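Local coordinates for aminoglycoside 6-adenylyltransferase (Bacillus subtilis, PDB 2PBE), which mediates streptomycin resistance by transferring an adenylyl group from ATP to O-6 of the antibiotic, also accepting GTP as nucleotide, at residues Y167-L172 with K243-C248. Sequence-based numbering, arbitrary orientation.
Sequences YVVKGL and KSLFTC
L245 pushes its forked end between V168 and V169, joining helix 238-263 to helix 151-173 within the C-terminal helical bundle that stands beside the nucleotidyltransferase sheet. CG of L245 stands anti to the backbone N (chi1 179°), which carries the fork toward the facing helix; there CD1 faces V168 alone, while CD2 is shared between V168 and V169. CD2 of L245 packs 3.8 Å from CG2 of V169, the two side chains crossing at roughly a right angle. V168 meets the fork tip to tip instead: its CG1 lies 4.1 Å from both CD1 and CD2 of L245. This apolar patch is buried but small, about 135 Å² over both segments, and the two helices pack closely here, CA of V168 lying 7.8 Å from CA of L245. Other helices add to the packing, A180 and V188 of helix 177-204 against V168, and T278 and I281 of helix 270-283 against V169. The solvent side is carried by K243 and T247. K243 is exposed and makes a salt bridge to E240, while T247 is partly exposed. The carbonyl O of K243 takes two donors, the backbone N of T247 and, from above the carbonyl plane, T247 OG1 at 2.8 Å.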
ATOM      1  N   TYR A 167       4.690  -3.958 -25.232  1.00 33.41           N
ATOM      2  CA  TYR A 167       5.276  -2.690 -25.627  1.00 33.18           C
ATOM      3  C   TYR A 167       6.746  -2.725 -25.239  1.00 32.92           C
ATOM      4  O   TYR A 167       7.590  -2.207 -25.954  1.00 34.61           O
ATOM      5  CB  TYR A 167       4.563  -1.533 -24.932  1.00 34.29           C
ATOM      6  CG  TYR A 167       3.105  -1.292 -25.339  1.00 35.81           C
ATOM      7  CD1 TYR A 167       2.335  -2.278 -26.028  1.00 36.21           C
ATOM      8  CD2 TYR A 167       2.467  -0.073 -24.990  1.00 37.05           C
ATOM      9  CE1 TYR A 167       0.958  -2.051 -26.359  1.00 38.71           C
ATOM     10  CE2 TYR A 167       1.089   0.167 -25.321  1.00 38.27           C
ATOM     11  CZ  TYR A 167       0.351  -0.827 -26.001  1.00 39.20           C
ATOM     12  OH  TYR A 167      -0.969  -0.597 -26.293  1.00 40.56           O
ATOM     13  N   VAL A 168       7.044  -3.375 -24.119  1.00 31.52           N
ATOM     14  CA  VAL A 168       8.419  -3.495 -23.634  1.00 30.67           C
ATOM     15  C   VAL A 168       9.214  -4.423 -24.559  1.00 32.11           C
ATOM     16  O   VAL A 168      10.411  -4.229 -24.811  1.00 31.35           O
ATOM     17  CB  VAL A 168       8.444  -4.061 -22.174  1.00 29.09           C
ATOM     18  CG1 VAL A 168       9.868  -4.106 -21.630  1.00 25.46           C
ATOM     19  CG2 VAL A 168       7.556  -3.189 -21.273  1.00 26.38           C
ATOM     20  N   VAL A 169       8.535  -5.439 -25.066  1.00 32.26           N
ATOM     21  CA  VAL A 169       9.167  -6.377 -25.964  1.00 34.14           C
ATOM     22  C   VAL A 169       9.553  -5.651 -27.261  1.00 36.06           C
ATOM     23  O   VAL A 169      10.715  -5.709 -27.691  1.00 35.31           O
ATOM     24  CB  VAL A 169       8.209  -7.553 -26.265  1.00 33.46           C
ATOM     25  CG1 VAL A 169       8.780  -8.447 -27.348  1.00 34.06           C
ATOM     26  CG2 VAL A 169       7.987  -8.363 -24.996  1.00 32.02           C
ATOM     27  N   LYS A 170       8.564  -4.995 -27.877  1.00 38.27           N
ATOM     28  CA  LYS A 170       8.745  -4.236 -29.117  1.00 40.52           C
ATOM     29  C   LYS A 170       9.798  -3.164 -28.930  1.00 41.16           C
ATOM     30  O   LYS A 170      10.523  -2.828 -29.865  1.00 42.86           O
ATOM     31  CB  LYS A 170       7.455  -3.535 -29.533  1.00 43.54           C
ATOM     32  CG  LYS A 170       6.291  -4.447 -29.921  1.00 48.09           C
ATOM     33  CD  LYS A 170       5.230  -3.595 -30.622  1.00 52.84           C
ATOM     34  CE  LYS A 170       4.036  -4.406 -31.042  1.00 53.04           C
ATOM     35  NZ  LYS A 170       3.063  -4.639 -29.920  1.00 55.81           N
ATOM     36  N   GLY A 171       9.852  -2.598 -27.729  1.00 40.26           N
ATOM     37  CA  GLY A 171      10.831  -1.569 -27.434  1.00 38.47           C
ATOM     38  C   GLY A 171      12.248  -2.103 -27.516  1.00 38.11           C
ATOM     39  O   GLY A 171      13.120  -1.492 -28.135  1.00 37.65           O
ATOM     40  N   LEU A 172      12.476  -3.261 -26.909  1.00 38.73           N
ATOM     41  CA  LEU A 172      13.789  -3.886 -26.902  1.00 38.85           C
ATOM     42  C   LEU A 172      14.179  -4.482 -28.252  1.00 40.48           C
ATOM     43  O   LEU A 172      15.366  -4.560 -28.572  1.00 41.42           O
ATOM     44  CB  LEU A 172      13.839  -4.968 -25.833  1.00 38.26           C
ATOM     45  CG  LEU A 172      13.633  -4.533 -24.380  1.00 39.71           C
ATOM     46  CD1 LEU A 172      13.631  -5.767 -23.481  1.00 39.30           C
ATOM     47  CD2 LEU A 172      14.719  -3.567 -23.951  1.00 37.40           C
ATOM     48  N   LYS A 243      15.907  -9.453 -19.045  1.00 31.00           N
ATOM     49  CA  LYS A 243      15.958 -10.172 -17.780  1.00 30.42           C
ATOM     50  C   LYS A 243      14.925  -9.586 -16.812  1.00 29.35           C
ATOM     51  O   LYS A 243      14.111 -10.320 -16.251  1.00 29.02           O
ATOM     52  CB  LYS A 243      17.382 -10.079 -17.214  1.00 32.11           C
ATOM     53  CG  LYS A 243      17.636 -10.897 -15.947  1.00 36.18           C
ATOM     54  CD  LYS A 243      19.130 -11.037 -15.624  1.00 37.94           C
ATOM     55  CE  LYS A 243      19.833  -9.717 -15.327  1.00 38.97           C
ATOM     56  NZ  LYS A 243      21.249  -9.972 -14.882  1.00 39.13           N
ATOM     57  N   SER A 244      14.940  -8.276 -16.631  1.00 29.35           N
ATOM     58  CA  SER A 244      13.987  -7.626 -15.741  1.00 30.41           C
ATOM     59  C   SER A 244      12.559  -7.997 -16.137  1.00 30.08           C
ATOM     60  O   SER A 244      11.746  -8.327 -15.287  1.00 30.08           O
ATOM     61  CB  SER A 244      14.140  -6.108 -15.806  1.00 30.71           C
ATOM     62  OG  SER A 244      15.309  -5.676 -15.135  1.00 32.74           O
ATOM     63  N   LEU A 245      12.271  -7.942 -17.436  1.00 30.23           N
ATOM     64  CA  LEU A 245      10.936  -8.254 -17.957  1.00 28.92           C
ATOM     65  C   LEU A 245      10.528  -9.690 -17.713  1.00 28.25           C
ATOM     66  O   LEU A 245       9.413  -9.962 -17.261  1.00 26.30           O
ATOM     67  CB  LEU A 245      10.874  -7.968 -19.460  1.00 29.80           C
ATOM     68  CG  LEU A 245       9.514  -8.290 -20.090  1.00 30.99           C
ATOM     69  CD1 LEU A 245       8.451  -7.326 -19.585  1.00 30.64           C
ATOM     70  CD2 LEU A 245       9.640  -8.201 -21.597  1.00 33.04           C
ATOM     71  N   PHE A 246      11.418 -10.617 -18.043  1.00 27.96           N
ATOM     72  CA  PHE A 246      11.097 -12.016 -17.825  1.00 28.00           C
ATOM     73  C   PHE A 246      10.915 -12.289 -16.344  1.00 27.94           C
ATOM     74  O   PHE A 246      10.117 -13.146 -15.971  1.00 28.16           O
ATOM     75  CB  PHE A 246      12.172 -12.931 -18.397  1.00 28.71           C
ATOM     76  CG  PHE A 246      12.283 -12.877 -19.899  1.00 31.03           C
ATOM     77  CD1 PHE A 246      11.155 -12.618 -20.710  1.00 30.14           C
ATOM     78  CD2 PHE A 246      13.514 -13.143 -20.517  1.00 31.45           C
ATOM     79  CE1 PHE A 246      11.264 -12.626 -22.135  1.00 31.43           C
ATOM     80  CE2 PHE A 246      13.646 -13.157 -21.932  1.00 31.97           C
ATOM     81  CZ  PHE A 246      12.517 -12.897 -22.742  1.00 32.09           C
ATOM     82  N   THR A 247      11.650 -11.558 -15.513  1.00 26.46           N
ATOM     83  CA  THR A 247      11.546 -11.725 -14.066  1.00 26.60           C
ATOM     84  C   THR A 247      10.135 -11.310 -13.624  1.00 26.69           C
ATOM     85  O   THR A 247       9.526 -11.990 -12.806  1.00 27.71           O
ATOM     86  CB  THR A 247      12.662 -10.919 -13.338  1.00 27.12           C
ATOM     87  OG1 THR A 247      13.932 -11.495 -13.670  1.00 26.65           O
ATOM     88  CG2 THR A 247      12.482 -10.946 -11.806  1.00 23.63           C
ATOM     89  N   CYS A 248       9.621 -10.214 -14.175  1.00 26.07           N
ATOM     90  CA  CYS A 248       8.267  -9.767 -13.870  1.00 26.31           C
ATOM     91  C   CYS A 248       7.282 -10.844 -14.332  1.00 26.65           C
ATOM     92  O   CYS A 248       6.269 -11.101 -13.682  1.00 25.28           O
ATOM     93  CB  CYS A 248       7.965  -8.457 -14.583  1.00 28.29           C
ATOM     94  SG  CYS A 248       8.955  -7.067 -13.972  1.00 34.02           S
TER